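Local coordinates for protein putative NADH-flavin reductase (Streptococcus pneumoniae TIGR4, PDB 4R01) that probably acts as an NADH-flavin reductase, using an NAD(P)-binding Rossmann fold to hold its dinucleotide, at residues Asp60-Ala65 / Thr93-Val98; Ser78-Leu83 / Ala132-Leu137; Asn145-Ser150 / His199-Arg204; Ile166-Ile171 / Arg204-Glu209. One frame throughout, in Å; residues are numbered along the deposited sequence.

Interaction 1: Asp60-Ala65 / Thr93-Val98; sequences DAVISA and TRFLVV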
loop_
_atom_site.group_PDB
_atom_site.type_symbol
_atom_site.label_atom_id
_atom_site.label_comp_id
_atom_site.label_asym_id
_atom_site.label_seq_id
_atom_site.Cartn_x
_atom_site.Cartn_y
_atom_site.Cartn_z
ATOM N N ASP A 60 9.005 -36.918 18.766
ATOM C CA ASP A 60 8.842 -36.948 17.319
ATOM C C ASP A 60 9.210 -35.593 16.726
ATOM O O ASP A 60 9.794 -35.511 15.644
ATOM C CB ASP A 60 7.408 -37.323 16.944
ATOM C CG ASP A 60 7.089 -38.769 17.251
ATOM O OD1 ASP A 60 7.958 -39.634 17.010
ATOM O OD2 ASP A 60 5.972 -39.041 17.736
ATOM N N ALA A 61 8.870 -34.531 17.447
ATOM C CA ALA A 61 9.176 -33.181 17.000
ATOM C C ALA A 61 9.308 -32.221 18.175
ATOM O O ALA A 61 8.645 -32.380 19.200
ATOM C CB ALA A 61 8.106 -32.687 16.033
ATOM N N VAL A 62 10.173 -31.226 18.015
ATOM C CA VAL A 62 10.345 -30.180 19.012
ATOM C C VAL A 62 9.963 -28.826 18.417
ATOM O O VAL A 62 10.536 -28.400 17.415
ATOM C CB VAL A 62 11.793 -30.133 19.535
ATOM C CG1 VAL A 62 12.022 -28.880 20.356
ATOM C CG2 VAL A 62 12.104 -31.381 20.350
ATOM N N ILE A 63 8.988 -28.159 19.030
ATOM C CA ILE A 63 8.514 -26.871 18.533
ATOM C C ILE A 63 8.953 -25.730 19.441
ATOM O O ILE A 63 8.530 -25.643 20.593
ATOM C CB ILE A 63 6.974 -26.826 18.407
ATOM C CG1 ILE A 63 6.466 -27.935 17.482
ATOM C CG2 ILE A 63 6.519 -25.461 17.909
ATOM C CD1 ILE A 63 6.063 -29.202 18.204
ATOM N N SER A 64 9.798 -24.850 18.918
ATOM C CA SER A 64 10.260 -23.712 19.697
ATOM C C SER A 64 9.404 -22.479 19.432
ATOM O O SER A 64 9.348 -21.969 18.313
ATOM C CB SER A 64 11.726 -23.406 19.397
ATOM O OG SER A 64 12.141 -22.242 20.088
ATOM N N ALA A 65 8.731 -22.019 20.480
ATOM C CA ALA A 65 7.948 -20.796 20.428
ATOM C C ALA A 65 8.650 -19.732 21.257
ATOM O O ALA A 65 8.014 -18.851 21.832
ATOM C CB ALA A 65 6.537 -21.038 20.938
ATOM N N THR A 93 14.555 -36.395 14.577
ATOM C CA THR A 93 13.559 -35.507 15.174
ATOM C C THR A 93 13.372 -34.205 14.391
ATOM O O THR A 93 14.342 -33.578 13.963
ATOM C CB THR A 93 13.936 -35.152 16.627
ATOM O OG1 THR A 93 14.252 -36.350 17.347
ATOM C CG2 THR A 93 12.790 -34.431 17.323
ATOM N N ARG A 94 12.114 -33.810 14.206
ATOM C CA ARG A 94 11.787 -32.555 13.537
ATOM C C ARG A 94 11.896 -31.375 14.495
ATOM O O ARG A 94 11.538 -31.479 15.667
ATOM C CB ARG A 94 10.379 -32.611 12.941
ATOM C CG ARG A 94 10.251 -33.517 11.729
ATOM C CD ARG A 94 8.942 -33.272 10.997
ATOM N NE ARG A 94 8.842 -31.903 10.493
ATOM C CZ ARG A 94 7.782 -31.424 9.847
ATOM N NH1 ARG A 94 6.732 -32.203 9.625
ATOM N NH2 ARG A 94 7.772 -30.167 9.424
ATOM N N PHE A 95 12.394 -30.253 13.993
ATOM C CA PHE A 95 12.536 -29.055 14.808
ATOM C C PHE A 95 11.842 -27.869 14.146
ATOM O O PHE A 95 12.359 -27.291 13.191
ATOM C CB PHE A 95 14.015 -28.751 15.054
ATOM C CG PHE A 95 14.263 -27.430 15.726
ATOM C CD1 PHE A 95 13.760 -27.175 16.992
ATOM C CD2 PHE A 95 15.014 -26.452 15.098
ATOM C CE1 PHE A 95 13.991 -25.961 17.614
ATOM C CE2 PHE A 95 15.251 -25.238 15.714
ATOM C CZ PHE A 95 14.738 -24.992 16.974
ATOM N N LEU A 96 10.663 -27.520 14.653
ATOM C CA LEU A 96 9.879 -26.425 14.096
ATOM C C LEU A 96 10.099 -25.140 14.873
ATOM O O LEU A 96 10.210 -25.156 16.098
ATOM C CB LEU A 96 8.388 -26.772 14.082
ATOM C CG LEU A 96 7.853 -27.540 12.871
ATOM C CD1 LEU A 96 8.402 -28.957 12.825
ATOM C CD2 LEU A 96 6.333 -27.548 12.883
ATOM N N VAL A 97 10.163 -24.027 14.153
ATOM C CA VAL A 97 10.358 -22.724 14.776
ATOM C C VAL A 97 9.199 -21.789 14.467
ATOM O O VAL A 97 8.814 -21.630 13.308
ATOM C CB VAL A 97 11.668 -22.058 14.303
ATOM C CG1 VAL A 97 11.848 -20.704 14.974
ATOM C CG2 VAL A 97 12.855 -22.957 14.587
ATOM N N VAL A 98 8.636 -21.183 15.506
ATOM C CA VAL A 98 7.685 -20.097 15.320
ATOM C C VAL A 98 8.465 -18.852 14.935
ATOM O O VAL A 98 9.138 -18.248 15.772
ATOM C CB VAL A 98 6.858 -19.826 16.582
ATOM C CG1 VAL A 98 5.929 -18.644 16.358
ATOM C CG2 VAL A 98 6.074 -21.071 16.974
#
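A61 to S64 runs beside R94 to V97 as parallel strands, their short axes 4.6 Å apart and turned by 17°. Five backbone hydrogen bonds join them: R94 N to D60 O, V62 N to R94 O, L96 N to V62 O, S64 N to L96 O and V98 N to S64 O. A61 and I63 turn their polar backbone atoms the other way, to A5 and I7 of strand 3-7. With helix 76-88 between them, the two strands form a beta-alpha-beta crossover of the Rossmann fold.

V62, S64 and F95 meet on the face covered by that helix. F95 carries CG anti to the backbone N (chi1 172°), and its ring reaches back over the first strand. F95 CD1 comes within 3.5 Å of V62 O. F95 CE1 touches S64 CB at 3.9 Å, while the V62 side chain runs aslant to that of F95, with V62 CG1 near F95 CD1. F84 and L88 of the helix pack against this group.

On the other face A61 CB meets R94 CB at 3.8 Å. I63 and L96 lie side by side, with I63 CG1 4.1 Å from L96 CB. L195 of helix 184-196 covers this row. V98 CG2 rests 3.6 Å from S64 O. The R94 guanidinium leaves the contact and forms a salt bridge with E194, and D60 OD2 accepts a hydrogen bond from K3 N.

The middle, A61 to S64 and F95 to V97, is buried, with backbone polar atoms paired; the ends, one of them charged, are partly exposed.

Interaction 2: Ser78-Leu83 / Ala132-Leu137; sequences SKSIEL and ADELDL
S78 and E134 bring two helical segments close, with axes 9.0 Å apart and running the same way within 23°. They belong to helices 76-88 and 125-138, which lie side by side on one face of the Rossmann sheet. No direct hydrogen bond crosses between the segments.

I81 points at the second helix. It crosses the E134 side chain at about a right angle, with I81 CG1 3.5 Å from E134 CG. E134 has CG anti to the backbone N (chi1 180°), and its chain stays extended beyond CG. It touches V97 and F148 of the sheet. Its carboxylate is buried, and a water satisfies part of it. That water donates to E134 OE2 at 3.2 Å and to S80 OG at 2.6 Å. S80 OG is also hydrogen-bonded to H77 O in its own helix.

L137 comes in from the second helix. It slides past I81 in the opposite direction, and L137 CD2 lies 4.1 Å from I81 CG2. The same methyl is 3.6 Å from S78 O. Nearer the N-terminal ends, S78 OG packs on D133 CB at 3.8 Å.

E82 bends at chi2 and crosses L137 at about a right angle. Its carboxylate is held by a salt bridge from E82 OE2 to K141, while E82 OE1 rests 3.3 Å from L137 CD2.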
loop_
_atom_site.group_PDB
_atom_site.type_symbol
_atom_site.label_atom_id
_atom_site.label_comp_id
_atom_site.label_asym_id
_atom_site.label_seq_id
_atom_site.Cartn_x
_atom_site.Cartn_y
_atom_site.Cartn_z
ATOM N N SER A 78 19.259 -16.479 17.874
ATOM C CA SER A 78 20.311 -17.155 17.131
ATOM C C SER A 78 20.987 -18.212 17.992
ATOM O O SER A 78 21.242 -19.325 17.534
ATOM C CB SER A 78 21.345 -16.152 16.619
ATOM O OG SER A 78 20.784 -15.297 15.639
ATOM N N LYS A 79 21.269 -17.859 19.242
ATOM C CA LYS A 79 21.944 -18.780 20.149
ATOM C C LYS A 79 21.087 -20.015 20.399
ATOM O O LYS A 79 21.613 -21.111 20.590
ATOM C CB LYS A 79 22.282 -18.091 21.473
ATOM C CG LYS A 79 23.312 -18.838 22.307
ATOM C CD LYS A 79 23.420 -18.262 23.710
ATOM C CE LYS A 79 24.454 -19.016 24.538
ATOM N NZ LYS A 79 24.277 -18.799 26.003
ATOM N N SER A 80 19.768 -19.835 20.384
ATOM C CA SER A 80 18.849 -20.950 20.591
ATOM C C SER A 80 18.951 -21.946 19.441
ATOM O O SER A 80 18.950 -23.157 19.659
ATOM C CB SER A 80 17.408 -20.452 20.741
ATOM O OG SER A 80 16.931 -19.883 19.533
ATOM N N ILE A 81 19.048 -21.426 18.221
ATOM C CA ILE A 81 19.225 -22.262 17.039
ATOM C C ILE A 81 20.504 -23.084 17.133
ATOM O O ILE A 81 20.492 -24.294 16.908
ATOM C CB ILE A 81 19.273 -21.421 15.754
ATOM C CG1 ILE A 81 17.957 -20.670 15.564
ATOM C CG2 ILE A 81 19.566 -22.304 14.553
ATOM C CD1 ILE A 81 16.744 -21.568 15.478
ATOM N N GLU A 82 21.602 -22.415 17.470
ATOM C CA GLU A 82 22.894 -23.072 17.618
ATOM C C GLU A 82 22.814 -24.173 18.668
ATOM O O GLU A 82 23.386 -25.249 18.500
ATOM C CB GLU A 82 23.972 -22.056 17.998
ATOM C CG GLU A 82 25.355 -22.391 17.470
ATOM C CD GLU A 82 25.494 -22.107 15.985
ATOM O OE1 GLU A 82 25.353 -20.931 15.591
ATOM O OE2 GLU A 82 25.743 -23.059 15.216
ATOM N N LEU A 83 22.087 -23.895 19.747
ATOM C CA LEU A 83 21.895 -24.862 20.821
ATOM C C LEU A 83 21.067 -26.060 20.370
ATOM O O LEU A 83 21.454 -27.211 20.585
ATOM C CB LEU A 83 21.220 -24.200 22.022
ATOM C CG LEU A 83 20.666 -25.181 23.057
ATOM C CD1 LEU A 83 21.787 -25.828 23.862
ATOM C CD2 LEU A 83 19.671 -24.492 23.968
ATOM N N ALA A 132 15.264 -12.984 11.410
ATOM C CA ALA A 132 15.842 -13.193 10.087
ATOM C C ALA A 132 17.215 -13.852 10.196
ATOM O O ALA A 132 17.533 -14.769 9.436
ATOM C CB ALA A 132 15.941 -11.874 9.331
ATOM N N ASP A 133 18.022 -13.374 11.142
ATOM C CA ASP A 133 19.313 -13.990 11.446
ATOM C C ASP A 133 19.105 -15.430 11.881
ATOM O O ASP A 133 19.895 -16.315 11.558
ATOM C CB ASP A 133 20.046 -13.214 12.543
ATOM C CG ASP A 133 20.478 -11.831 12.096
ATOM O OD1 ASP A 133 20.115 -11.420 10.974
ATOM O OD2 ASP A 133 21.178 -11.149 12.876
ATOM N N GLU A 134 18.024 -15.642 12.621
ATOM C CA GLU A 134 17.632 -16.959 13.100
ATOM C C GLU A 134 17.414 -17.919 11.936
ATOM O O GLU A 134 17.932 -19.036 11.932
ATOM C CB GLU A 134 16.362 -16.840 13.947
ATOM C CG GLU A 134 15.829 -18.136 14.509
ATOM C CD GLU A 134 14.711 -17.909 15.510
ATOM O OE1 GLU A 134 14.105 -16.816 15.489
ATOM O OE2 GLU A 134 14.442 -18.820 16.323
ATOM N N LEU A 135 16.652 -17.468 10.943
ATOM C CA LEU A 135 16.361 -18.279 9.766
ATOM C C LEU A 135 17.609 -18.507 8.913
ATOM O O LEU A 135 17.822 -19.604 8.395
ATOM C CB LEU A 135 15.260 -17.621 8.931
ATOM C CG LEU A 135 14.980 -18.210 7.546
ATOM C CD1 LEU A 135 14.542 -19.661 7.649
ATOM C CD2 LEU A 135 13.935 -17.377 6.807
ATOM N N ASP A 136 18.435 -17.472 8.775
ATOM C CA ASP A 136 19.655 -17.573 7.976
ATOM C C ASP A 136 20.614 -18.611 8.554
ATOM O O ASP A 136 21.308 -19.308 7.815
ATOM C CB ASP A 136 20.355 -16.214 7.873
ATOM C CG ASP A 136 19.570 -15.211 7.040
ATOM O OD1 ASP A 136 18.692 -15.639 6.259
ATOM O OD2 ASP A 136 19.839 -13.995 7.159
ATOM N N LEU A 137 20.642 -18.715 9.877
ATOM C CA LEU A 137 21.522 -19.665 10.547
ATOM C C LEU A 137 21.034 -21.100 10.346
ATOM O O LEU A 137 21.836 -22.026 10.237
ATOM C CB LEU A 137 21.623 -19.337 12.038
ATOM C CG LEU A 137 22.682 -20.090 12.846
ATOM C CD1 LEU A 137 24.058 -19.926 12.217
ATOM C CD2 LEU A 137 22.691 -19.598 14.280
HETATM O O HOH W 1 14.390 -20.353 19.113
#

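Interaction 3: Asn145-Ser150 / His199-Arg204; sequences NWTFVS and HHIKER
W146 lays its indole against the backbone of K202 and E203. Its CG sits between the backbone N and the carbonyl carbon (chi1 61°), the crowded position. K202 CA stands over the five-membered ring, 3.7 Å from the centroid and 16° off the normal, a CH-pi contact. E203 N lies over the same face, nearer the rim. K202 takes a left-handed backbone conformation, and the chain passes across the indole face. Its N donates to W146 O at 2.7 Å in a bent bond; W146 thus meets this loop with ring and backbone.

The K202 side chain crosses the indole at about a right angle and runs on, extended, to N142 O. On the way K202 CE passes N145 OD1, which also rests on I201 CG2. The N145 amide nitrogen bonds Q92 O.

T147 OG1 donates to H200 O at 2.6 Å, in the plane of that carbonyl. The hydroxyl also bonds the R94 guanidinium, so two partners fix it.

F148 and R204 lie side by side, with F148 CB 3.8 Å from R204 CB. R204 CD meets the F148 ring at its edge. Ring and guanidinium are turned 57° apart. The guanidinium pairs with E170, whose OE2 is less surely placed, and bonds S103 O. S150 OG bonds G100 O and packs on R204 CD at 3.2 Å.

The loop that ends at K202 thus leads from helix 184-196 into strand 203-209. Pairing with 145-150 begins loosely; firm parallel bonding follows from F148 and S150 to I205, extending the Rossmann sheet.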
loop_
_atom_site.group_PDB
_atom_site.type_symbol
_atom_site.label_atom_id
_atom_site.label_comp_id
_atom_site.label_asym_id
_atom_site.label_seq_id
_atom_site.Cartn_x
_atom_site.Cartn_y
_atom_site.Cartn_z
ATOM N N ASN A 145 16.676 -31.510 10.660
ATOM C CA ASN A 145 15.355 -31.517 10.042
ATOM C C ASN A 145 14.509 -30.350 10.536
ATOM O O ASN A 145 13.572 -30.537 11.310
ATOM C CB ASN A 145 14.641 -32.839 10.319
ATOM C CG ASN A 145 15.359 -34.025 9.711
ATOM O OD1 ASN A 145 15.990 -33.910 8.660
ATOM N ND2 ASN A 145 15.270 -35.173 10.372
ATOM N N TRP A 146 14.843 -29.147 10.078
ATOM C CA TRP A 146 14.199 -27.934 10.569
ATOM C C TRP A 146 13.073 -27.460 9.661
ATOM O O TRP A 146 13.052 -27.756 8.469
ATOM C CB TRP A 146 15.233 -26.815 10.733
ATOM C CG TRP A 146 15.926 -26.427 9.457
ATOM C CD1 TRP A 146 17.084 -26.951 8.961
ATOM C CD2 TRP A 146 15.505 -25.427 8.519
ATOM N NE1 TRP A 146 17.410 -26.342 7.773
ATOM C CE2 TRP A 146 16.458 -25.404 7.480
ATOM C CE3 TRP A 146 14.417 -24.554 8.456
ATOM C CZ2 TRP A 146 16.353 -24.539 6.391
ATOM C CZ3 TRP A 146 14.315 -23.696 7.371
ATOM C CH2 TRP A 146 15.279 -23.695 6.356
ATOM N N THR A 147 12.134 -26.721 10.242
ATOM C CA THR A 147 11.083 -26.070 9.476
ATOM C C THR A 147 10.721 -24.736 10.120
ATOM O O THR A 147 10.181 -24.695 11.227
ATOM C CB THR A 147 9.821 -26.949 9.354
ATOM O OG1 THR A 147 10.147 -28.161 8.665
ATOM C CG2 THR A 147 8.736 -26.217 8.577
ATOM N N PHE A 148 11.039 -23.652 9.419
ATOM C CA PHE A 148 10.731 -22.303 9.874
ATOM C C PHE A 148 9.303 -21.944 9.482
ATOM O O PHE A 148 8.956 -21.970 8.302
ATOM C CB PHE A 148 11.719 -21.303 9.268
ATOM C CG PHE A 148 11.872 -20.035 10.061
ATOM C CD1 PHE A 148 12.654 -20.011 11.207
ATOM C CD2 PHE A 148 11.252 -18.866 9.651
ATOM C CE1 PHE A 148 12.807 -18.848 11.936
ATOM C CE2 PHE A 148 11.402 -17.695 10.376
ATOM C CZ PHE A 148 12.184 -17.688 11.520
ATOM N N VAL A 149 8.472 -21.613 10.464
ATOM C CA VAL A 149 7.072 -21.326 10.180
ATOM C C VAL A 149 6.748 -19.846 10.371
ATOM O O VAL A 149 6.428 -19.404 11.472
ATOM C CB VAL A 149 6.138 -22.170 11.059
ATOM C CG1 VAL A 149 4.694 -21.978 10.631
ATOM C CG2 VAL A 149 6.529 -23.634 10.979
ATOM N N SER A 150 6.836 -19.089 9.282
ATOM C CA SER A 150 6.531 -17.664 9.311
ATOM C C SER A 150 5.035 -17.418 9.444
ATOM O O SER A 150 4.235 -18.035 8.743
ATOM C CB SER A 150 7.059 -16.978 8.049
ATOM O OG SER A 150 8.461 -16.800 8.111
ATOM N N HIS A 199 5.027 -32.086 4.712
ATOM C CA HIS A 199 5.948 -32.171 3.622
ATOM C C HIS A 199 7.316 -31.610 3.909
ATOM O O HIS A 199 8.310 -32.237 3.630
ATOM C CB HIS A 199 5.342 -31.452 2.413
ATOM C CG HIS A 199 4.027 -32.014 1.986
ATOM N ND1 HIS A 199 3.915 -33.185 1.269
ATOM C CD2 HIS A 199 2.765 -31.591 2.209
ATOM C CE1 HIS A 199 2.641 -33.451 1.060
ATOM N NE2 HIS A 199 1.923 -32.499 1.620
ATOM N N HIS A 200 7.348 -30.438 4.522
ATOM C CA HIS A 200 8.403 -29.471 4.332
ATOM C C HIS A 200 9.578 -29.491 5.258
ATOM O O HIS A 200 9.611 -28.797 6.242
ATOM C CB HIS A 200 7.802 -28.085 4.373
ATOM C CG HIS A 200 6.585 -27.938 3.540
ATOM N ND1 HIS A 200 5.334 -28.241 4.004
ATOM C CD2 HIS A 200 6.423 -27.510 2.276
ATOM C CE1 HIS A 200 4.450 -28.010 3.060
ATOM N NE2 HIS A 200 5.087 -27.567 2.002
ATOM N N ILE A 201 10.602 -30.207 4.867
ATOM C CA ILE A 201 11.767 -30.410 5.715
ATOM C C ILE A 201 12.935 -29.565 5.213
ATOM O O ILE A 201 13.192 -29.507 4.010
ATOM C CB ILE A 201 12.176 -31.893 5.758
ATOM C CG1 ILE A 201 10.956 -32.770 6.053
ATOM C CG2 ILE A 201 13.272 -32.120 6.789
ATOM C CD1 ILE A 201 10.246 -32.417 7.345
ATOM N N LYS A 202 13.626 -28.910 6.144
ATOM C CA LYS A 202 14.744 -28.016 5.831
ATOM C C LYS A 202 14.325 -26.879 4.900
ATOM O O LYS A 202 15.043 -26.533 3.964
ATOM C CB LYS A 202 15.909 -28.796 5.216
ATOM C CG LYS A 202 16.411 -29.949 6.069
ATOM C CD LYS A 202 17.616 -30.609 5.426
ATOM C CE LYS A 202 17.986 -31.899 6.126
ATOM N NZ LYS A 202 19.171 -32.530 5.486
ATOM N N GLU A 203 13.159 -26.301 5.165
ATOM C CA GLU A 203 12.690 -25.145 4.413
ATOM C C GLU A 203 11.685 -24.344 5.234
ATOM O O GLU A 203 11.241 -24.791 6.293
ATOM C CB GLU A 203 12.074 -25.577 3.081
ATOM C CG GLU A 203 11.033 -26.678 3.188
ATOM C CD GLU A 203 10.359 -26.973 1.860
ATOM O OE1 GLU A 203 9.682 -26.071 1.322
ATOM O OE2 GLU A 203 10.512 -28.102 1.350
ATOM N N ARG A 204 11.342 -23.153 4.755
ATOM C CA ARG A 204 10.381 -22.315 5.458
ATOM C C ARG A 204 9.018 -22.283 4.786
ATOM O O ARG A 204 8.913 -22.101 3.573
ATOM C CB ARG A 204 10.886 -20.878 5.590
ATOM C CG ARG A 204 9.746 -19.935 5.949
ATOM C CD ARG A 204 10.153 -18.498 6.023
ATOM N NE ARG A 204 10.624 -17.979 4.747
ATOM C CZ ARG A 204 11.035 -16.731 4.591
ATOM N NH1 ARG A 204 11.001 -15.906 5.629
ATOM N NH2 ARG A 204 11.468 -16.304 3.415
#

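Interaction 4: Ile166-Ile171 / Arg204-Glu209; sequences ILAGEI and RISLLE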
loop_
_atom_site.group_PDB
_atom_site.type_symbol
_atom_site.label_atom_id
_atom_site.label_comp_id
_atom_site.label_asym_id
_atom_site.label_seq_id
_atom_site.Cartn_x
_atom_site.Cartn_y
_atom_site.Cartn_z
ATOM N N ILE A 166 -4.320 -20.199 4.928
ATOM C CA ILE A 166 -3.617 -20.507 3.689
ATOM C C ILE A 166 -2.169 -20.895 3.967
ATOM O O ILE A 166 -1.460 -20.208 4.704
ATOM C CB ILE A 166 -3.644 -19.318 2.708
ATOM C CG1 ILE A 166 -5.052 -19.125 2.154
ATOM C CG2 ILE A 166 -2.682 -19.539 1.557
ATOM C CD1 ILE A 166 -5.185 -17.916 1.264
ATOM N N LEU A 167 -1.743 -22.010 3.387
ATOM C CA LEU A 167 -0.351 -22.422 3.469
ATOM C C LEU A 167 0.413 -21.885 2.266
ATOM O O LEU A 167 0.089 -22.209 1.123
ATOM C CB LEU A 167 -0.238 -23.945 3.532
ATOM C CG LEU A 167 1.172 -24.539 3.502
ATOM C CD1 LEU A 167 1.943 -24.168 4.758
ATOM C CD2 LEU A 167 1.117 -26.047 3.334
ATOM N N ALA A 168 1.416 -21.053 2.521
ATOM C CA ALA A 168 2.252 -20.533 1.446
ATOM C C ALA A 168 3.702 -20.935 1.668
ATOM O O ALA A 168 4.001 -21.761 2.532
ATOM C CB ALA A 168 2.121 -19.024 1.344
ATOM N N GLY A 169 4.603 -20.346 0.889
ATOM C CA GLY A 169 5.998 -20.732 0.939
ATOM C C GLY A 169 6.946 -19.621 1.341
ATOM O O GLY A 169 6.699 -18.878 2.291
ATOM N N GLU A 170 8.037 -19.515 0.594
ATOM C CA GLU A 170 9.123 -18.596 0.908
ATOM C C GLU A 170 8.774 -17.141 0.595
ATOM O O GLU A 170 9.432 -16.217 1.075
ATOM C CB GLU A 170 10.377 -19.008 0.132
ATOM C CG GLU A 170 11.679 -18.744 0.853
ATOM C CD GLU A 170 11.929 -19.712 1.987
ATOM O OE1 GLU A 170 11.462 -20.867 1.903
ATOM O OE2 GLU A 170 12.592 -19.313 2.965
ATOM N N ILE A 171 7.731 -16.947 -0.208
ATOM C CA ILE A 171 7.395 -15.633 -0.742
ATOM C C ILE A 171 6.161 -15.033 -0.069
ATOM O O ILE A 171 5.187 -15.738 0.200
ATOM C CB ILE A 171 7.171 -15.717 -2.273
ATOM C CG1 ILE A 171 8.435 -16.242 -2.958
ATOM C CG2 ILE A 171 6.772 -14.368 -2.857
ATOM C CD1 ILE A 171 8.303 -16.395 -4.455
ATOM N N ARG A 204 11.342 -23.153 4.755
ATOM C CA ARG A 204 10.381 -22.315 5.458
ATOM C C ARG A 204 9.018 -22.283 4.786
ATOM O O ARG A 204 8.913 -22.101 3.573
ATOM C CB ARG A 204 10.886 -20.878 5.590
ATOM C CG ARG A 204 9.746 -19.935 5.949
ATOM C CD ARG A 204 10.153 -18.498 6.023
ATOM N NE ARG A 204 10.624 -17.979 4.747
ATOM C CZ ARG A 204 11.035 -16.731 4.591
ATOM N NH1 ARG A 204 11.001 -15.906 5.629
ATOM N NH2 ARG A 204 11.468 -16.304 3.415
ATOM N N ILE A 205 7.976 -22.448 5.594
ATOM C CA ILE A 205 6.614 -22.236 5.140
ATOM C C ILE A 205 6.043 -20.984 5.797
ATOM O O ILE A 205 6.611 -20.468 6.761
ATOM C CB ILE A 205 5.719 -23.438 5.467
ATOM C CG1 ILE A 205 5.735 -23.709 6.974
ATOM C CG2 ILE A 205 6.185 -24.661 4.696
ATOM C CD1 ILE A 205 4.883 -24.886 7.389
ATOM N N SER A 206 4.922 -20.497 5.274
ATOM C CA SER A 206 4.255 -19.338 5.856
ATOM C C SER A 206 2.751 -19.577 5.960
ATOM O O SER A 206 2.175 -20.324 5.165
ATOM C CB SER A 206 4.540 -18.078 5.033
ATOM O OG SER A 206 4.188 -18.266 3.675
ATOM N N LEU A 207 2.122 -18.942 6.945
ATOM C CA LEU A 207 0.700 -19.142 7.205
ATOM C C LEU A 207 -0.058 -17.818 7.232
ATOM O O LEU A 207 0.507 -16.784 7.588
ATOM C CB LEU A 207 0.505 -19.889 8.528
ATOM C CG LEU A 207 1.091 -21.300 8.580
ATOM C CD1 LEU A 207 1.031 -21.857 9.997
ATOM C CD2 LEU A 207 0.346 -22.204 7.617
ATOM N N LEU A 208 -1.336 -17.855 6.854
ATOM C CA LEU A 208 -2.160 -16.648 6.829
ATOM C C LEU A 208 -3.638 -17.004 6.732
ATOM O O LEU A 208 -3.985 -18.107 6.319
ATOM C CB LEU A 208 -1.722 -15.736 5.672
ATOM C CG LEU A 208 -1.819 -16.135 4.189
ATOM C CD1 LEU A 208 -3.173 -15.768 3.559
ATOM C CD2 LEU A 208 -0.637 -15.588 3.385
ATOM N N GLU A 209 -4.497 -16.070 7.131
ATOM C CA GLU A 209 -5.940 -16.312 7.220
ATOM C C GLU A 209 -6.613 -16.392 5.850
ATOM O O GLU A 209 -6.121 -15.819 4.880
ATOM C CB GLU A 209 -6.606 -15.213 8.053
ATOM C CG GLU A 209 -8.053 -15.479 8.441
ATOM C CD GLU A 209 -8.719 -14.261 9.050
ATOM O OE1 GLU A 209 -9.948 -14.104 8.889
ATOM O OE2 GLU A 209 -8.010 -13.454 9.684
HETATM O O HOH W 2 3.350 -15.594 2.453
#
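I166 to A168 pairs with S206 to L208 as antiparallel strands, their short axes 4.8 Å apart. Strand 165-168 is the outermost strand of the Rossmann sheet on this side within this chain, and it is the one strand that runs against the others. A168 N donates to S206 O at 2.8 Å, and S206 N bonds back to A168 O.

Methyl groups pack on both faces. L208 CD1 fits against the extended side chain of I166, 3.7 Å from both I166 CB and I166 CD1. On the opposite face L167 has CG anti to the backbone N (chi1 175°), and its CD1 methyl drops between two neighbours. It lies 3.9 Å from I205 CB and 3.8 Å from L207 CD2.

Past A168 the strand ends, but G169 and E170 stay in contact. E170 crosses R204 at about a right angle, and the carboxylate and guanidinium planes are 41° apart. A salt bridge is modelled there, but the place of E170 OE2 is uncertain. That carboxylate also pairs with R139.

I171 packs on K177 of the second subunit. A168 CB is tucked 3.2 Å from S206 OG. That hydroxyl donates to a lone pair of G169 O at 2.9 Å and accepts from a water that also donates to I171 O.

In the fold
Interactions 1, 3 and 4 follow one another across a single sheet, in the order 61-64, 94-98, 145-150, 203-209, 165-168. Interactions 1 and 3 have centres about 9 Å apart and are joined by backbone pairs such as V97 O to V149 N, 2.9 Å. Interactions 3 and 4 share strand 203-209 and R204. Interactions 1 and 4 do not touch, with centres about 17 Å apart. Interaction 2 lies on one face of the sheet. Its I81 reaches F95 of interaction 1, while L135 CD1 packs 3.6 Å from F148 CG of interaction 3. Together they build the Rossmann framework on which a dinucleotide would probably bind.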